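Local coordinates for cation-transporting ATPase, E1-E2 family protein (Streptococcus pneumoniae, PDB 4F2F) that probably exports copper(I) from the cell at the cost of ATP, and binds two copper(I) ions in its cupredoxin-fold metal-binding domain, at residues A[49-54]-A[90-95]; A[61-64]-A[70-73]. All coordinates share one frame; numbering follows the deposited sequence.

The contacts lie about 11 Å apart, centre to centre, within one cupredoxin-like domain. Contact 1, partly buried, joins the 3-10 turn at Cys-50 and the loop before strand 93-99 through copper(I), thiolate and thioether sulfur, and one tyrosine-glutamine packing pair. Contact 2 lies at the surface and joins two strands through an ion pair, a lysine-carbonyl bond and an isoleucine pair. The strands they use are neighbours: strand 53-56 pairs with strand 61-64, and Ile-54 N lies 2.8 Å from Glu-63 O. Contact 2 falls within the chain between the segments of contact 1. Metal chemistry sits at one end of the fold; contact 2, between strands that do not pair, relies on charge and apolar packing.

Contact 1: A[49-54]-A[90-95]; sequences NCYKEI and KMQKGS. With CU1 (copper (I) ion), chain C; CU1 (copper (I) ion), chain B.
In Cys-50, SG is anti to the backbone N (chi1 -169°) and faces Met-91 SD across the chain C copper(I) ion. Met-91 carries SD to the metal with CG anti to the carbonyl carbon (chi1 -65°) and an extended chi2. The Cys-50 sulfur bridges the two ions, its SG 2.2 Å from each copper. The ion of chain C also takes Met-91 SD at 2.2 Å, along with Met-89. The ion of chain B takes the Cys-50 backbone O at 2.2 Å, and Cys-87 completes its set. Cys-50 therefore grips this ion with two atoms. Cys-50 SG and Met-91 SD are 3.8 Å apart.

Beside the metals, Gln-92 crosses the Tyr-51 ring at a slant. Its CG lies 3.6 Å from Tyr-51 CZ, and its amide plane is 22° from the ring plane. Gln-92 CD comes within 3.3 Å of Tyr-51 OH, but that hydroxyl hydrogen-bonds to the backbone N of Gly-24. The bond to Gly-24 anchors the tyrosine at its far end; Gln-92 only packs against it. This is a thiolate-bridged dinuclear copper(I) site, built from the 3-10 turn at Cys-50, Cys-87 and the loop after it, at one end of a cupredoxin fold.

Contact 2: A[61-64]-A[70-73]; sequences ILEP and EKVI
Glu-63 and Lys-71 carry the polar part of this contact. Lys-71 NZ donates to Glu-63 OE1 at 2.7 Å, and the pair is a salt bridge. The carboxylate uses the anti lone pair of OE1, on the side away from its other oxygen. The two side chains meet nearly perpendicular. Glu-63 bends at chi2, and Lys-71 bends at chi2 and again at chi4 (76°), which turns its ammonium group to the opposite strand.

A second bond uses the same nitrogen. Lys-71 NZ donates to the backbone O of Pro-64 at 2.6 Å. The C=O...N angle is 145°, and the donor is tilted from the carbonyl plane. Two oxygens from consecutive residues thus grip one ammonium group. This double hold would be expected to fix the end of the lysine chain and to favour its charged form.

The apolar part lies next to the ion pair. Ile-61 and Ile-73 lie alongside one another, pointing opposite ways, with Ile-61 CD1 at 3.8 Å from Ile-73 CG2. The other branch of Ile-73 reaches toward the acid: its CD1 packs on Glu-63 CB at 3.8 Å. The aliphatic base of the glutamate thereby joins the isoleucine pair, while its carboxylate serves the lysine.

The strands run nearly antiparallel, 167° between their directions, but their axes stay 8.8 Å apart. No backbone-to-backbone bond joins them; side chains, and the Pro-64 carbonyl that takes Lys-71 NZ, span the gap. Each strand has its own sheet partner. Strand 61-64 pairs with strand 53-56, through Glu-63 and Ile-54. Strand 70-75 pairs with strand 38-44, where Lys-71 bonds to Phe-42 and Ile-73 to Ile-40. Ile-73 also packs on Ile-54, and Ile-61 on Phe-56, so strand 53-56 adjoins the apolar side of the contact.

Contact 1: A[49-54]-A[90-95]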
loop_
_atom_site.group_PDB
_atom_site.type_symbol
_atom_site.label_atom_id
_atom_site.label_comp_id
_atom_site.label_asym_id
_atom_site.label_seq_id
_atom_site.Cartn_x
_atom_site.Cartn_y
_atom_site.Cartn_z
ATOM N N ASN A 49 17.940 -2.377 -0.277
ATOM C CA ASN A 49 17.467 -1.320 -1.164
ATOM C C ASN A 49 16.417 -1.776 -2.176
ATOM O O ASN A 49 15.907 -0.966 -2.951
ATOM C CB ASN A 49 18.628 -0.616 -1.870
ATOM C CG ASN A 49 19.100 0.614 -1.121
ATOM O OD1 ASN A 49 18.479 1.037 -0.144
ATOM N ND2 ASN A 49 20.201 1.197 -1.577
ATOM N N CYS A 50 16.081 -3.061 -2.166
ATOM C CA CYS A 50 14.976 -3.537 -2.990
ATOM C C CYS A 50 13.696 -2.815 -2.574
ATOM O O CYS A 50 12.760 -2.682 -3.362
ATOM C CB CYS A 50 14.811 -5.054 -2.852
ATOM S SG CYS A 50 13.698 -5.816 -4.057
ATOM N N TYR A 51 13.681 -2.322 -1.336
ATOM C CA TYR A 51 12.504 -1.674 -0.761
ATOM C C TYR A 51 12.671 -0.163 -0.582
ATOM O O TYR A 51 11.946 0.448 0.204
ATOM C CB TYR A 51 12.169 -2.301 0.598
ATOM C CG TYR A 51 11.909 -3.790 0.550
ATOM C CD1 TYR A 51 10.616 -4.285 0.476
ATOM C CD2 TYR A 51 12.957 -4.702 0.590
ATOM C CE1 TYR A 51 10.373 -5.644 0.438
ATOM C CE2 TYR A 51 12.724 -6.060 0.553
ATOM C CZ TYR A 51 11.430 -6.528 0.476
ATOM O OH TYR A 51 11.195 -7.885 0.437
ATOM N N LYS A 52 13.606 0.445 -1.309
ATOM C CA LYS A 52 13.893 1.867 -1.105
ATOM C C LYS A 52 12.836 2.791 -1.711
ATOM O O LYS A 52 12.854 3.997 -1.469
ATOM C CB LYS A 52 15.279 2.238 -1.641
ATOM C CG LYS A 52 15.374 2.348 -3.156
ATOM C CD LYS A 52 16.766 2.804 -3.581
ATOM C CE LYS A 52 16.801 3.145 -5.059
ATOM N NZ LYS A 52 18.149 3.624 -5.479
ATOM N N GLU A 53 11.922 2.227 -2.492
ATOM C CA GLU A 53 10.854 3.009 -3.108
ATOM C C GLU A 53 9.515 2.284 -3.042
ATOM O O GLU A 53 9.463 1.056 -2.980
ATOM C CB GLU A 53 11.209 3.363 -4.558
ATOM C CG GLU A 53 12.303 4.417 -4.676
ATOM C CD GLU A 53 13.027 4.371 -6.007
ATOM O OE1 GLU A 53 12.635 3.567 -6.880
ATOM O OE2 GLU A 53 13.999 5.139 -6.177
ATOM N N ILE A 54 8.442 3.068 -3.045
ATOM C CA ILE A 54 7.080 2.553 -3.047
ATOM C C ILE A 54 6.389 3.023 -4.319
ATOM O O ILE A 54 6.365 4.221 -4.613
ATOM C CB ILE A 54 6.287 3.079 -1.835
ATOM C CG1 ILE A 54 7.024 2.761 -0.534
ATOM C CG2 ILE A 54 4.873 2.502 -1.824
ATOM C CD1 ILE A 54 6.540 3.570 0.652
ATOM N N LYS A 90 9.682 -3.282 -8.780
ATOM C CA LYS A 90 8.597 -4.174 -9.182
ATOM C C LYS A 90 8.919 -5.648 -8.903
ATOM O O LYS A 90 8.352 -6.545 -9.528
ATOM C CB LYS A 90 8.213 -3.937 -10.650
ATOM C CG LYS A 90 7.654 -2.539 -10.899
ATOM C CD LYS A 90 7.644 -2.156 -12.375
ATOM C CE LYS A 90 6.605 -2.937 -13.160
ATOM N NZ LYS A 90 6.455 -2.399 -14.544
ATOM N N MET A 91 9.818 -5.885 -7.947
ATOM C CA MET A 91 10.185 -7.242 -7.539
ATOM C C MET A 91 9.292 -7.753 -6.413
ATOM O O MET A 91 8.910 -8.922 -6.392
ATOM C CB MET A 91 11.651 -7.304 -7.104
ATOM C CG MET A 91 12.642 -7.026 -8.221
ATOM S SD MET A 91 14.351 -6.996 -7.651
ATOM C CE MET A 91 14.635 -8.727 -7.283
ATOM N N GLN A 92 8.973 -6.872 -5.471
ATOM C CA GLN A 92 8.078 -7.213 -4.370
ATOM C C GLN A 92 6.720 -6.564 -4.606
ATOM O O GLN A 92 6.623 -5.342 -4.719
ATOM C CB GLN A 92 8.673 -6.756 -3.036
ATOM C CG GLN A 92 10.009 -7.404 -2.702
ATOM C CD GLN A 92 9.883 -8.890 -2.431
ATOM O OE1 GLN A 92 8.819 -9.371 -2.044
ATOM N NE2 GLN A 92 10.970 -9.627 -2.636
ATOM N N LYS A 93 5.673 -7.382 -4.680
ATOM C CA LYS A 93 4.362 -6.888 -5.083
ATOM C C LYS A 93 3.270 -7.046 -4.029
ATOM O O LYS A 93 3.386 -7.834 -3.088
ATOM C CB LYS A 93 3.909 -7.583 -6.366
ATOM C CG LYS A 93 4.829 -7.373 -7.552
ATOM C CD LYS A 93 4.432 -8.299 -8.683
ATOM C CE LYS A 93 5.298 -8.078 -9.905
ATOM N NZ LYS A 93 5.062 -9.133 -10.925
ATOM N N GLY A 94 2.200 -6.280 -4.216
ATOM C CA GLY A 94 1.019 -6.347 -3.379
ATOM C C GLY A 94 -0.150 -5.852 -4.202
ATOM O O GLY A 94 0.008 -5.532 -5.379
ATOM N N SER A 95 -1.329 -5.792 -3.599
ATOM C CA SER A 95 -2.494 -5.315 -4.321
ATOM C C SER A 95 -3.438 -4.558 -3.410
ATOM O O SER A 95 -3.478 -4.786 -2.199
ATOM C CB SER A 95 -3.238 -6.475 -4.995
ATOM O OG SER A 95 -3.955 -7.256 -4.059
HETATM CU CU CU1 C . 14.759 -5.544 -5.995
HETATM CU CU CU1 B . 12.107 -4.426 -4.513
#

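Contact 2: A[61-64]-A[70-73]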
loop_
_atom_site.group_PDB
_atom_site.type_symbol
_atom_site.label_atom_id
_atom_site.label_comp_id
_atom_site.label_asym_id
_atom_site.label_seq_id
_atom_site.Cartn_x
_atom_site.Cartn_y
_atom_site.Cartn_z
ATOM N N ILE A 61 2.102 7.495 -8.304
ATOM C CA ILE A 61 2.862 7.662 -7.073
ATOM C C ILE A 61 4.148 6.840 -7.094
ATOM O O ILE A 61 4.132 5.643 -7.384
ATOM C CB ILE A 61 2.019 7.284 -5.838
ATOM C CG1 ILE A 61 0.874 8.285 -5.661
ATOM C CG2 ILE A 61 2.885 7.230 -4.580
ATOM C CD1 ILE A 61 -0.112 7.912 -4.576
ATOM N N LEU A 62 5.260 7.507 -6.809
ATOM C CA LEU A 62 6.553 6.857 -6.634
ATOM C C LEU A 62 7.281 7.595 -5.520
ATOM O O LEU A 62 7.701 8.738 -5.694
ATOM C CB LEU A 62 7.365 6.893 -7.928
ATOM C CG LEU A 62 8.761 6.260 -7.855
ATOM C CD1 LEU A 62 8.658 4.823 -7.375
ATOM C CD2 LEU A 62 9.474 6.335 -9.203
ATOM N N GLU A 63 7.418 6.944 -4.371
ATOM C CA GLU A 63 7.909 7.615 -3.179
ATOM C C GLU A 63 9.112 6.891 -2.593
ATOM O O GLU A 63 9.068 5.680 -2.391
ATOM C CB GLU A 63 6.794 7.678 -2.130
ATOM C CG GLU A 63 7.152 8.434 -0.865
ATOM C CD GLU A 63 7.280 9.924 -1.100
ATOM O OE1 GLU A 63 7.979 10.594 -0.311
ATOM O OE2 GLU A 63 6.679 10.427 -2.072
ATOM N N PRO A 64 10.195 7.631 -2.311
ATOM C CA PRO A 64 11.335 7.007 -1.637
ATOM C C PRO A 64 11.014 6.749 -0.171
ATOM O O PRO A 64 10.182 7.447 0.418
ATOM C CB PRO A 64 12.431 8.068 -1.753
ATOM C CG PRO A 64 11.686 9.361 -1.812
ATOM C CD PRO A 64 10.410 9.068 -2.563
ATOM N N GLU A 70 8.979 5.646 8.075
ATOM C CA GLU A 70 7.583 5.422 7.722
ATOM C C GLU A 70 7.124 6.511 6.763
ATOM O O GLU A 70 7.345 7.695 7.010
ATOM C CB GLU A 70 6.697 5.420 8.972
ATOM C CG GLU A 70 6.769 4.154 9.808
ATOM C CD GLU A 70 5.684 4.104 10.861
ATOM O OE1 GLU A 70 5.013 5.139 11.064
ATOM O OE2 GLU A 70 5.496 3.036 11.482
ATOM N N LYS A 71 6.502 6.103 5.662
ATOM C CA LYS A 71 5.980 7.044 4.678
ATOM C C LYS A 71 4.486 6.800 4.500
ATOM O O LYS A 71 4.055 5.655 4.361
ATOM C CB LYS A 71 6.699 6.881 3.331
ATOM C CG LYS A 71 8.040 7.609 3.206
ATOM C CD LYS A 71 7.835 9.111 3.038
ATOM C CE LYS A 71 9.154 9.864 2.913
ATOM N NZ LYS A 71 9.783 9.727 1.574
ATOM N N VAL A 72 3.698 7.871 4.515
ATOM C CA VAL A 72 2.264 7.754 4.293
ATOM C C VAL A 72 1.943 8.000 2.825
ATOM O O VAL A 72 2.194 9.086 2.303
ATOM C CB VAL A 72 1.469 8.752 5.160
ATOM C CG1 VAL A 72 -0.029 8.590 4.928
ATOM C CG2 VAL A 72 1.804 8.565 6.631
ATOM N N ILE A 73 1.392 6.988 2.163
ATOM C CA ILE A 73 0.948 7.135 0.783
ATOM C C ILE A 73 -0.515 7.563 0.776
ATOM O O ILE A 73 -1.374 6.854 1.301
ATOM C CB ILE A 73 1.102 5.818 0.002
ATOM C CG1 ILE A 73 2.557 5.341 0.040
ATOM C CG2 ILE A 73 0.620 5.991 -1.431
ATOM C CD1 ILE A 73 3.538 6.285 -0.626
#